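Local atomic coordinates of 5-oxopent-3-ene-1,2,5-tricarboxylate decarboxylase (Exiguobacterium antarcticum B7, PDB entry 6IYM), a protein that binds a magnesium ion through three acidic side chains and belongs to the fumarylacetoacetate hydrolase family of metal-dependent proteins. Residues Q120-G125 with T157-Q162; S151-V156 with G176-G181; V95-A100 with R170-D175; K77-H82 with G240-V245. All coordinates share one frame; numbering follows the deposited sequence.

Interaction 1 of 4, residues Q120-G125 with T157-Q162. With MG (magnesium ion), chain C.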
loop_
_atom_site.group_PDB
_atom_site.type_symbol
_atom_site.label_atom_id
_atom_site.label_comp_id
_atom_site.label_asym_id
_atom_site.label_seq_id
_atom_site.Cartn_x
_atom_site.Cartn_y
_atom_site.Cartn_z
ATOM N N GLN A 120 12.067 17.939 10.247
ATOM C CA GLN A 120 13.113 16.883 10.230
ATOM C C GLN A 120 12.992 16.045 8.951
ATOM O O GLN A 120 12.960 14.822 9.039
ATOM C CB GLN A 120 13.031 16.068 11.510
ATOM C CG GLN A 120 13.197 16.911 12.780
ATOM C CD GLN A 120 13.412 16.023 13.975
ATOM O OE1 GLN A 120 12.851 14.931 14.074
ATOM N NE2 GLN A 120 14.286 16.450 14.865
ATOM N N LEU A 121 12.925 16.693 7.796
ATOM C CA LEU A 121 12.900 16.007 6.485
ATOM C C LEU A 121 14.276 15.387 6.195
ATOM O O LEU A 121 15.304 16.103 6.369
ATOM C CB LEU A 121 12.542 17.014 5.413
ATOM C CG LEU A 121 12.353 16.396 4.034
ATOM C CD1 LEU A 121 11.211 15.392 4.066
ATOM C CD2 LEU A 121 12.100 17.484 3.019
ATOM N N ASP A 122 14.309 14.117 5.778
ATOM C CA ASP A 122 15.567 13.343 5.628
ATOM C C ASP A 122 15.503 12.522 4.354
ATOM O O ASP A 122 14.368 12.306 3.872
ATOM C CB ASP A 122 15.824 12.459 6.853
ATOM C CG ASP A 122 17.285 12.118 7.119
ATOM O OD1 ASP A 122 18.149 12.525 6.310
ATOM O OD2 ASP A 122 17.542 11.366 8.090
ATOM N N TYR A 123 16.687 12.113 3.858
ATOM C CA TYR A 123 16.907 11.270 2.664
ATOM C C TYR A 123 17.217 9.823 3.101
ATOM O O TYR A 123 17.689 9.556 4.241
ATOM C CB TYR A 123 18.046 11.827 1.801
ATOM C CG TYR A 123 19.317 12.057 2.582
ATOM C CD1 TYR A 123 20.257 11.063 2.751
ATOM C CD2 TYR A 123 19.527 13.252 3.248
ATOM C CE1 TYR A 123 21.399 11.269 3.512
ATOM C CE2 TYR A 123 20.656 13.472 4.024
ATOM C CZ TYR A 123 21.590 12.468 4.170
ATOM O OH TYR A 123 22.682 12.677 4.971
ATOM N N GLU A 124 17.026 8.885 2.178
ATOM C CA GLU A 124 17.527 7.481 2.293
ATOM C C GLU A 124 17.663 6.924 0.876
ATOM O O GLU A 124 16.633 6.686 0.238
ATOM C CB GLU A 124 16.577 6.565 3.075
ATOM C CG GLU A 124 16.466 6.863 4.561
ATOM C CD GLU A 124 15.740 5.821 5.417
ATOM O OE1 GLU A 124 15.692 6.023 6.634
ATOM O OE2 GLU A 124 15.173 4.849 4.862
ATOM N N GLY A 125 18.893 6.743 0.406
ATOM C CA GLY A 125 19.156 6.174 -0.926
ATOM C C GLY A 125 19.061 4.678 -0.877
ATOM O O GLY A 125 19.580 4.096 0.107
ATOM N N THR A 157 11.755 10.860 4.159
ATOM C CA THR A 157 11.183 10.577 5.489
ATOM C C THR A 157 11.100 11.864 6.325
ATOM O O THR A 157 12.089 12.617 6.365
ATOM C CB THR A 157 12.045 9.554 6.239
ATOM O OG1 THR A 157 12.226 8.345 5.503
ATOM C CG2 THR A 157 11.479 9.232 7.607
ATOM N N ALA A 158 9.973 12.063 7.015
ATOM C CA ALA A 158 9.781 13.085 8.061
ATOM C C ALA A 158 10.062 12.408 9.398
ATOM O O ALA A 158 9.181 11.716 9.907
ATOM C CB ALA A 158 8.368 13.632 8.003
ATOM N N ARG A 159 11.254 12.593 9.943
ATOM C CA ARG A 159 11.710 11.900 11.180
ATOM C C ARG A 159 10.776 12.219 12.365
ATOM O O ARG A 159 10.609 11.327 13.238
ATOM C CB ARG A 159 13.162 12.275 11.477
ATOM C CG ARG A 159 14.136 11.894 10.373
ATOM C CD ARG A 159 14.216 10.395 10.202
ATOM N NE ARG A 159 15.156 10.005 9.160
ATOM C CZ ARG A 159 15.309 8.760 8.689
ATOM N NH1 ARG A 159 14.577 7.768 9.167
ATOM N NH2 ARG A 159 16.200 8.513 7.740
ATOM N N ASP A 160 10.149 13.396 12.387
ATOM C CA ASP A 160 9.264 13.833 13.501
ATOM C C ASP A 160 7.883 13.159 13.330
ATOM O O ASP A 160 7.318 12.700 14.339
ATOM C CB ASP A 160 9.256 15.369 13.645
ATOM C CG ASP A 160 9.117 16.129 12.340
ATOM O OD1 ASP A 160 8.937 15.470 11.273
ATOM O OD2 ASP A 160 9.128 17.371 12.388
ATOM N N LEU A 161 7.390 13.013 12.101
ATOM C CA LEU A 161 6.093 12.342 11.815
ATOM C C LEU A 161 6.214 10.839 12.118
ATOM O O LEU A 161 5.192 10.206 12.545
ATOM C CB LEU A 161 5.700 12.614 10.359
ATOM C CG LEU A 161 5.038 13.959 10.092
ATOM C CD1 LEU A 161 5.814 15.090 10.715
ATOM C CD2 LEU A 161 4.877 14.189 8.604
ATOM N N GLN A 162 7.418 10.277 11.952
ATOM C CA GLN A 162 7.706 8.853 12.270
ATOM C C GLN A 162 7.356 8.567 13.733
ATOM O O GLN A 162 6.771 7.518 14.011
ATOM C CB GLN A 162 9.177 8.506 12.048
ATOM C CG GLN A 162 9.483 7.810 10.740
ATOM C CD GLN A 162 10.941 7.397 10.705
ATOM O OE1 GLN A 162 11.846 8.220 10.803
ATOM N NE2 GLN A 162 11.185 6.102 10.614
HETATM MG MG MG C . 14.242 3.254 4.057
#
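The guanidinium of R159 is met at its edge by the carboxylates of D122 and E124, while one face has T157 CB over its centre, 4.1 Å above the plane. The Y123 ring carries D122 OD1 over one face, toward the rim. R159 comes side-on to D122, and two of its nitrogens grip the single oxygen OD2: NE at 2.9 Å on the anti side, NH2 at 3.2 Å from above the carboxylate, with the two planes 71° apart. OD2 also accepts from H247 N, and OD1 from Y123 N. R159 NH2 reaches on to E124 OE1 at 2.8 Å; an arginine suits the place because its N-H groups fan out in one plane and can serve two acids. E124 OE2 holds magnesium at 2.0 Å, alongside E126 and D155, which makes R159 a second-shell residue that probably helps hold E124 in place. The network is carried by an antiparallel ladder that leads into a helix. D122 and T157 form its hydrogen-bonded pair (D122 N to T157 O, 2.7 Å), L121 and A158 the non-hydrogen-bonded one, and R159 N continues it to Q120 O at 2.9 Å. A bend at chi2 (-65°) brings the R159 guanidinium beside T157, where NH1 also bonds Q162 OE1. At the partly exposed end, Q120 OE1 lies 3.6 Å from D160 CB, and D160 OD2 accepts from Q119 N.

Interaction 2 of 4, residues S151-V156 with G176-G181; sequences SIINDV and GFCPFG. With MG (magnesium ion), chain C.
I153 and F180 face each other in a non-hydrogen-bonded antiparallel pair, with I153 CD1 reaching both F180 CD1 at 3.5 Å and C178 SG at 3.7 Å. The second branch, I153 CG2, adds its own contact to the sulfur, which is why a beta-branched residue fits. Farther along, V156 CG1 makes a CH-pi contact over one face of the F177 ring, 3.9 Å from its centroid. V156 CG1 is anti to the backbone N (chi1 176°), which leaves CG2 to meet P179 CD at 3.9 Å; the proline ring also packs on N154 CB.

The backbone sets these meetings in place. The axes of strands 151-154 and 178-181 approach to 4.8 Å and run antiparallel, 169° between their directions. The main bonds are G181 N to I152 O and N154 N to P179 O, each 3.1 Å; those from I152 N to G181 O and from V156 N to F177 O are weak. P179 has no N-H to offer, but its carbonyl O takes part. G181 takes backbone angles at which a side chain would collide with the carbonyl before it, a conformation natural to glycine.

Beyond this shell, F180 meets Y66 edge-to-face, and N154 OD1 accepts from E124 N of the adjoining strand. D155, the centre of an inverse gamma turn, turns its CB away from 176-181. Its OD2 binds magnesium at 2.1 Å and accepts from K172, while OD1 pairs with K99. A largely apolar, buried strand pair thus leads to one ligand of the three-acid magnesium site of this fumarylacetoacetate hydrolase fold.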
loop_
_atom_site.group_PDB
_atom_site.type_symbol
_atom_site.label_atom_id
_atom_site.label_comp_id
_atom_site.label_asym_id
_atom_site.label_seq_id
_atom_site.Cartn_x
_atom_site.Cartn_y
_atom_site.Cartn_z
ATOM N N SER A 151 16.012 -0.820 -9.643
ATOM C CA SER A 151 15.996 0.656 -9.819
ATOM C C SER A 151 16.401 1.311 -8.506
ATOM O O SER A 151 16.889 0.614 -7.590
ATOM C CB SER A 151 14.623 1.098 -10.303
ATOM O OG SER A 151 14.644 2.411 -10.832
ATOM N N ILE A 152 16.237 2.622 -8.427
ATOM C CA ILE A 152 16.590 3.413 -7.224
ATOM C C ILE A 152 15.298 3.967 -6.649
ATOM O O ILE A 152 14.432 4.340 -7.417
ATOM C CB ILE A 152 17.594 4.524 -7.561
ATOM C CG1 ILE A 152 18.672 4.016 -8.520
ATOM C CG2 ILE A 152 18.168 5.114 -6.285
ATOM C CD1 ILE A 152 19.680 5.064 -8.963
ATOM N N ILE A 153 15.201 3.952 -5.330
ATOM C CA ILE A 153 14.184 4.652 -4.515
ATOM C C ILE A 153 14.938 5.583 -3.568
ATOM O O ILE A 153 15.925 5.140 -2.990
ATOM C CB ILE A 153 13.321 3.632 -3.753
ATOM C CG1 ILE A 153 12.398 2.900 -4.718
ATOM C CG2 ILE A 153 12.551 4.286 -2.626
ATOM C CD1 ILE A 153 11.240 3.720 -5.127
ATOM N N ASN A 154 14.465 6.819 -3.426
ATOM C CA ASN A 154 14.821 7.711 -2.299
ATOM C C ASN A 154 13.645 7.647 -1.327
ATOM O O ASN A 154 12.563 8.223 -1.639
ATOM C CB ASN A 154 15.158 9.127 -2.769
ATOM C CG ASN A 154 15.802 9.979 -1.693
ATOM O OD1 ASN A 154 15.786 9.633 -0.506
ATOM N ND2 ASN A 154 16.274 11.145 -2.086
ATOM N N ASP A 155 13.847 6.961 -0.202
ATOM C CA ASP A 155 12.813 6.772 0.847
ATOM C C ASP A 155 12.822 8.054 1.660
ATOM O O ASP A 155 13.311 8.034 2.793
ATOM C CB ASP A 155 13.066 5.487 1.660
ATOM C CG ASP A 155 12.154 5.240 2.867
ATOM O OD1 ASP A 155 11.132 5.933 3.003
ATOM O OD2 ASP A 155 12.490 4.348 3.704
ATOM N N VAL A 156 12.332 9.141 1.089
ATOM C CA VAL A 156 12.283 10.459 1.790
ATOM C C VAL A 156 11.372 10.279 3.019
ATOM O O VAL A 156 10.342 9.584 2.901
ATOM C CB VAL A 156 11.807 11.603 0.871
ATOM C CG1 VAL A 156 11.663 12.911 1.643
ATOM C CG2 VAL A 156 12.692 11.792 -0.344
ATOM N N GLY A 176 5.483 13.623 -2.791
ATOM C CA GLY A 176 6.872 13.975 -3.131
ATOM C C GLY A 176 7.884 13.054 -2.475
ATOM O O GLY A 176 9.045 13.080 -2.920
ATOM N N PHE A 177 7.481 12.225 -1.504
ATOM C CA PHE A 177 8.430 11.496 -0.621
ATOM C C PHE A 177 8.959 10.194 -1.250
ATOM O O PHE A 177 9.596 9.407 -0.499
ATOM C CB PHE A 177 7.794 11.220 0.735
ATOM C CG PHE A 177 7.856 12.364 1.715
ATOM C CD1 PHE A 177 7.928 13.674 1.291
ATOM C CD2 PHE A 177 7.784 12.110 3.069
ATOM C CE1 PHE A 177 7.975 14.716 2.211
ATOM C CE2 PHE A 177 7.831 13.145 3.993
ATOM C CZ PHE A 177 7.930 14.452 3.557
ATOM N N CYS A 178 8.733 9.917 -2.542
ATOM C CA CYS A 178 9.276 8.673 -3.152
ATOM C C CYS A 178 9.776 8.898 -4.578
ATOM O O CYS A 178 9.226 8.350 -5.536
ATOM C CB CYS A 178 8.246 7.546 -3.074
ATOM S SG CYS A 178 9.008 5.914 -3.239
ATOM N N PRO A 179 10.911 9.616 -4.765
ATOM C CA PRO A 179 11.674 9.552 -6.002
ATOM C C PRO A 179 11.924 8.105 -6.398
ATOM O O PRO A 179 12.295 7.312 -5.537
ATOM C CB PRO A 179 13.024 10.182 -5.645
ATOM C CG PRO A 179 12.634 11.203 -4.599
ATOM C CD PRO A 179 11.541 10.526 -3.799
ATOM N N PHE A 180 11.727 7.813 -7.677
ATOM C CA PHE A 180 11.797 6.456 -8.242
ATOM C C PHE A 180 12.345 6.565 -9.656
ATOM O O PHE A 180 11.736 7.240 -10.465
ATOM C CB PHE A 180 10.406 5.830 -8.164
ATOM C CG PHE A 180 10.241 4.495 -8.845
ATOM C CD1 PHE A 180 11.168 3.490 -8.663
ATOM C CD2 PHE A 180 9.056 4.181 -9.507
ATOM C CE1 PHE A 180 10.972 2.248 -9.246
ATOM C CE2 PHE A 180 8.845 2.923 -10.056
ATOM C CZ PHE A 180 9.821 1.972 -9.964
ATOM N N GLY A 181 13.462 5.906 -9.941
ATOM C CA GLY A 181 14.015 5.847 -11.304
ATOM C C GLY A 181 15.527 5.778 -11.262
ATOM O O GLY A 181 16.069 5.399 -10.217
HETATM MG MG MG C . 14.242 3.254 4.057
#

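Interaction 3 of 4, residues V95-A100 with R170-D175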
loop_
_atom_site.group_PDB
_atom_site.type_symbol
_atom_site.label_atom_id
_atom_site.label_comp_id
_atom_site.label_asym_id
_atom_site.label_seq_id
_atom_site.Cartn_x
_atom_site.Cartn_y
_atom_site.Cartn_z
ATOM N N VAL A 95 12.161 -5.500 9.535
ATOM C CA VAL A 95 11.127 -4.443 9.704
ATOM C C VAL A 95 10.592 -4.147 8.301
ATOM O O VAL A 95 11.438 -4.028 7.366
ATOM C CB VAL A 95 11.728 -3.196 10.393
ATOM C CG1 VAL A 95 10.792 -1.999 10.381
ATOM C CG2 VAL A 95 12.156 -3.496 11.823
ATOM N N LEU A 96 9.261 -4.143 8.138
ATOM C CA LEU A 96 8.596 -3.916 6.830
ATOM C C LEU A 96 7.538 -2.835 7.013
ATOM O O LEU A 96 6.842 -2.910 7.976
ATOM C CB LEU A 96 7.967 -5.214 6.316
ATOM C CG LEU A 96 8.943 -6.189 5.661
ATOM C CD1 LEU A 96 8.283 -7.531 5.371
ATOM C CD2 LEU A 96 9.523 -5.607 4.375
ATOM N N PHE A 97 7.486 -1.850 6.117
ATOM C CA PHE A 97 6.439 -0.793 6.073
ATOM C C PHE A 97 6.267 -0.347 4.616
ATOM O O PHE A 97 7.019 -0.837 3.733
ATOM C CB PHE A 97 6.810 0.369 6.995
ATOM C CG PHE A 97 8.214 0.839 6.772
ATOM C CD1 PHE A 97 9.263 0.269 7.466
ATOM C CD2 PHE A 97 8.481 1.818 5.829
ATOM C CE1 PHE A 97 10.565 0.684 7.238
ATOM C CE2 PHE A 97 9.783 2.223 5.595
ATOM C CZ PHE A 97 10.821 1.655 6.298
ATOM N N THR A 98 5.322 0.555 4.343
ATOM C CA THR A 98 5.017 0.933 2.943
ATOM C C THR A 98 5.040 2.446 2.753
ATOM O O THR A 98 5.006 3.222 3.749
ATOM C CB THR A 98 3.675 0.326 2.529
ATOM O OG1 THR A 98 2.619 0.980 3.237
ATOM C CG2 THR A 98 3.641 -1.160 2.771
ATOM N N LYS A 99 5.061 2.832 1.486
ATOM C CA LYS A 99 4.912 4.230 1.019
ATOM C C LYS A 99 3.765 4.267 0.015
ATOM O O LYS A 99 3.832 3.481 -0.923
ATOM C CB LYS A 99 6.196 4.698 0.340
ATOM C CG LYS A 99 7.369 4.886 1.292
ATOM C CD LYS A 99 8.658 5.055 0.548
ATOM C CE LYS A 99 8.922 6.502 0.169
ATOM N NZ LYS A 99 9.274 7.315 1.366
ATOM N N ALA A 100 2.754 5.113 0.245
ATOM C CA ALA A 100 1.617 5.320 -0.685
ATOM C C ALA A 100 2.181 5.645 -2.058
ATOM O O ALA A 100 3.183 6.357 -2.138
ATOM C CB ALA A 100 0.704 6.409 -0.206
ATOM N N ARG A 170 2.838 7.224 7.500
ATOM C CA ARG A 170 2.477 8.633 7.220
ATOM C C ARG A 170 3.752 9.447 6.946
ATOM O O ARG A 170 3.779 10.126 5.934
ATOM C CB ARG A 170 1.662 9.269 8.352
ATOM C CG ARG A 170 1.281 10.710 8.042
ATOM C CD ARG A 170 0.037 11.239 8.747
ATOM N NE ARG A 170 0.090 12.696 8.730
ATOM C CZ ARG A 170 -0.177 13.446 7.679
ATOM N NH1 ARG A 170 -0.549 12.913 6.526
ATOM N NH2 ARG A 170 -0.065 14.754 7.776
ATOM N N GLY A 171 4.745 9.389 7.829
ATOM C CA GLY A 171 5.980 10.190 7.708
ATOM C C GLY A 171 6.797 9.822 6.475
ATOM O O GLY A 171 7.714 10.599 6.154
ATOM N N LYS A 172 6.465 8.718 5.780
ATOM C CA LYS A 172 7.172 8.268 4.545
ATOM C C LYS A 172 6.300 8.463 3.301
ATOM O O LYS A 172 6.780 8.151 2.202
ATOM C CB LYS A 172 7.630 6.818 4.714
ATOM C CG LYS A 172 8.750 6.686 5.736
ATOM C CD LYS A 172 9.356 5.333 5.910
ATOM C CE LYS A 172 10.560 5.358 6.843
ATOM N NZ LYS A 172 11.855 5.520 6.130
ATOM N N SER A 173 5.074 8.970 3.455
ATOM C CA SER A 173 4.025 8.855 2.423
ATOM C C SER A 173 3.437 10.207 1.995
ATOM O O SER A 173 2.552 10.196 1.097
ATOM C CB SER A 173 2.978 7.884 2.893
ATOM O OG SER A 173 3.557 6.603 3.050
ATOM N N LEU A 174 3.965 11.335 2.484
ATOM C CA LEU A 174 3.541 12.687 2.018
ATOM C C LEU A 174 3.849 12.823 0.535
ATOM O O LEU A 174 4.874 12.258 0.121
ATOM C CB LEU A 174 4.306 13.759 2.806
ATOM C CG LEU A 174 4.012 13.826 4.300
ATOM C CD1 LEU A 174 4.454 15.163 4.872
ATOM C CD2 LEU A 174 2.536 13.608 4.591
ATOM N N ASP A 175 3.054 13.588 -0.222
ATOM C CA ASP A 175 3.284 13.785 -1.669
ATOM C C ASP A 175 4.753 14.244 -1.866
ATOM O O ASP A 175 5.198 15.154 -1.159
ATOM C CB ASP A 175 2.267 14.753 -2.286
ATOM C CG ASP A 175 0.800 14.295 -2.206
ATOM O OD1 ASP A 175 0.523 13.145 -1.766
ATOM O OD2 ASP A 175 -0.068 15.098 -2.546
#
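F97 sends its ring toward K172, whose aliphatic chain crosses it at about a right angle; a lysine offers a long methylene stem here before its charge begins. The exact spacing of the ring and CD of K172 is doubtful in the model; the ring also meets F168 edge-to-face. T98 turns away from the loop, and its OG1 bonds N71 and also T98 of the second subunit, so this strand lies at the dimer contact.

K99 comes next, its chain folded at chi3 (87°) and chi4 (72°), which curls the amine back to the loop. K99 NZ donates to K172 O at 2.8 Å, in the carbonyl plane and on a lone pair. It also bonds F177 O, while K172 NZ bonds T157 OG1. The two amines stay 5.7 Å apart, K99 NZ to K172 NZ, and D155, the aspartate between the two lysines, probably eases their repulsion. A100 closes the contact: its N donates to S173 OG at 3.3 Å, nearly straight at 160°, and a serine suits the spot because one hydroxyl can accept from A100 N and also bond F169 O. Two buried lysines flanking a metal-binding aspartate mark the second shell of the magnesium site.

Interaction 4 of 4, residues K77-H82 with G240-V245; sequences KNYADH and GTPAGV
Y79 lays its ring alongside P242, the two side chains pointing the same way; CG stands anti to the carbonyl carbon (chi1 -87°), which carries the ring over the 240-242 backbone. Y79 CB starts 3.4 Å from T241 O. Y79 CG sits against P242 CA at 3.6 Å, while Y79 CD1 leans on T241 O, which approaches the ring obliquely at 3.2 Å. Along the other edge, Y79 CD2 meets P242 CB, and Y79 CE2 touches P242 CG at 3.9 Å. This proline CG lies over the ring face, a CH-pi contact that a rigid, flat-sided proline makes well. Y79 CE1 passes G240 O at 3.5 Å. At the tip, Y79 OH bonds a water lying in the ring plane, and that water donates to G240 O. V197 and M214 also touch the Y79 side chain.

G240 is fitted by its bareness: a CB there would clash with N78 CB. Its N bonds E126 OE1, which ties this loop to the magnesium ligands. Toward the surface, D81 OD1 rests 3.6 Å from A243 CB, and a second water donates to A80 O and accepts from A243 N. Just beside the two segments N78 ND2 bonds T239 O directly, but between them ring packing and bridging waters do the joining, and solvent carries the polar part.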
loop_
_atom_site.group_PDB
_atom_site.type_symbol
_atom_site.label_atom_id
_atom_site.label_comp_id
_atom_site.label_asym_id
_atom_site.label_seq_id
_atom_site.Cartn_x
_atom_site.Cartn_y
_atom_site.Cartn_z
ATOM N N LYS A 77 16.128 -0.840 9.029
ATOM C CA LYS A 77 17.613 -0.941 9.134
ATOM C C LYS A 77 18.080 -2.246 8.474
ATOM O O LYS A 77 17.721 -3.334 8.971
ATOM C CB LYS A 77 18.034 -0.913 10.610
ATOM C CG LYS A 77 18.215 0.472 11.205
ATOM C CD LYS A 77 17.132 1.459 10.821
ATOM C CE LYS A 77 17.508 2.887 11.140
ATOM N NZ LYS A 77 16.479 3.833 10.655
ATOM N N ASN A 78 18.859 -2.148 7.401
ATOM C CA ASN A 78 19.333 -3.314 6.630
ATOM C C ASN A 78 20.810 -3.188 6.267
ATOM O O ASN A 78 21.255 -3.970 5.433
ATOM C CB ASN A 78 18.509 -3.526 5.372
ATOM C CG ASN A 78 18.632 -4.948 4.871
ATOM O OD1 ASN A 78 18.773 -5.877 5.675
ATOM N ND2 ASN A 78 18.632 -5.121 3.560
ATOM N N TYR A 79 21.572 -2.258 6.849
ATOM C CA TYR A 79 22.985 -2.061 6.417
ATOM C C TYR A 79 23.871 -2.071 7.659
ATOM O O TYR A 79 23.498 -1.433 8.634
ATOM C CB TYR A 79 23.162 -0.771 5.607
ATOM C CG TYR A 79 22.923 -0.897 4.117
ATOM C CD1 TYR A 79 21.636 -0.961 3.600
ATOM C CD2 TYR A 79 23.970 -0.969 3.214
ATOM C CE1 TYR A 79 21.411 -1.085 2.238
ATOM C CE2 TYR A 79 23.762 -1.069 1.842
ATOM C CZ TYR A 79 22.470 -1.144 1.350
ATOM O OH TYR A 79 22.233 -1.244 0.008
ATOM N N ALA A 80 24.944 -2.851 7.604
ATOM C CA ALA A 80 26.102 -2.795 8.526
ATOM C C ALA A 80 26.876 -1.497 8.262
ATOM O O ALA A 80 26.824 -0.996 7.117
ATOM C CB ALA A 80 26.980 -4.011 8.335
ATOM N N ASP A 81 27.540 -0.959 9.288
ATOM C CA ASP A 81 28.321 0.305 9.204
ATOM C C ASP A 81 29.704 -0.007 8.613
ATOM O O ASP A 81 29.837 0.057 7.378
ATOM C CB ASP A 81 28.372 1.015 10.563
ATOM C CG ASP A 81 27.161 1.888 10.864
ATOM O OD1 ASP A 81 26.156 1.773 10.140
ATOM O OD2 ASP A 81 27.238 2.693 11.813
ATOM N N HIS A 82 30.691 -0.342 9.452
ATOM C CA HIS A 82 32.130 -0.443 9.070
ATOM C C HIS A 82 32.444 -1.892 8.675
ATOM O O HIS A 82 33.436 -2.456 9.185
ATOM C CB HIS A 82 33.020 0.128 10.192
ATOM C CG HIS A 82 33.187 1.613 10.131
ATOM N ND1 HIS A 82 32.450 2.479 10.925
ATOM C CD2 HIS A 82 34.001 2.389 9.379
ATOM C CE1 HIS A 82 32.802 3.722 10.659
ATOM N NE2 HIS A 82 33.756 3.692 9.716
ATOM N N GLY A 240 16.435 -1.003 1.875
ATOM C CA GLY A 240 17.086 -0.276 2.984
ATOM C C GLY A 240 18.192 0.637 2.469
ATOM O O GLY A 240 18.466 0.622 1.259
ATOM N N THR A 241 18.862 1.346 3.369
ATOM C CA THR A 241 19.749 2.481 3.075
ATOM C C THR A 241 21.062 2.318 3.817
ATOM O O THR A 241 21.077 1.835 4.942
ATOM C CB THR A 241 19.012 3.771 3.430
ATOM O OG1 THR A 241 19.674 4.776 2.661
ATOM C CG2 THR A 241 18.992 4.076 4.915
ATOM N N PRO A 242 22.223 2.715 3.248
ATOM C CA PRO A 242 23.472 2.669 4.009
ATOM C C PRO A 242 23.497 3.745 5.095
ATOM O O PRO A 242 22.589 4.584 5.129
ATOM C CB PRO A 242 24.576 2.913 2.970
ATOM C CG PRO A 242 23.872 2.808 1.612
ATOM C CD PRO A 242 22.420 3.146 1.858
ATOM N N ALA A 243 24.526 3.711 5.958
ATOM C CA ALA A 243 24.816 4.749 6.980
ATOM C C ALA A 243 24.861 6.107 6.290
ATOM O O ALA A 243 25.140 6.116 5.048
ATOM C CB ALA A 243 26.134 4.454 7.672
ATOM N N GLY A 244 24.636 7.195 7.039
ATOM C CA GLY A 244 24.893 8.579 6.584
ATOM C C GLY A 244 23.642 9.425 6.468
ATOM O O GLY A 244 23.721 10.588 5.998
ATOM N N VAL A 245 22.519 8.855 6.876
ATOM C CA VAL A 245 21.183 9.515 6.958
ATOM C C VAL A 245 21.293 10.808 7.785
ATOM O O VAL A 245 22.014 10.825 8.793
ATOM C CB VAL A 245 20.208 8.455 7.518
ATOM C CG1 VAL A 245 19.298 8.949 8.622
ATOM C CG2 VAL A 245 19.439 7.791 6.391
HETATM O O HOH W 1 19.505 -0.703 -0.587
HETATM O O HOH W 2 26.390 1.240 5.513
#

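In the fold
Interactions 1, 2 and 3 are buried and touch one another, whereas interaction 4 joins two loops and reaches the surface. Interactions 1 and 2 share strand 147-158, which pairs with 121-131 on one side and 178-186 on the other. Interaction 2, its centre about 5 Å from the chain centre, relies on ladder bonds and apolar packing; interaction 1, farther out, adds ion pairs. Interaction 3 contributes lysines that bond the metal-binding aspartate of interaction 2, and it borders the second subunit. Interactions 1 and 4 meet through Y123 with G244 and G125 with T241. Interaction 4 keeps about 5 to 6 Å, nearest atoms, from the other two.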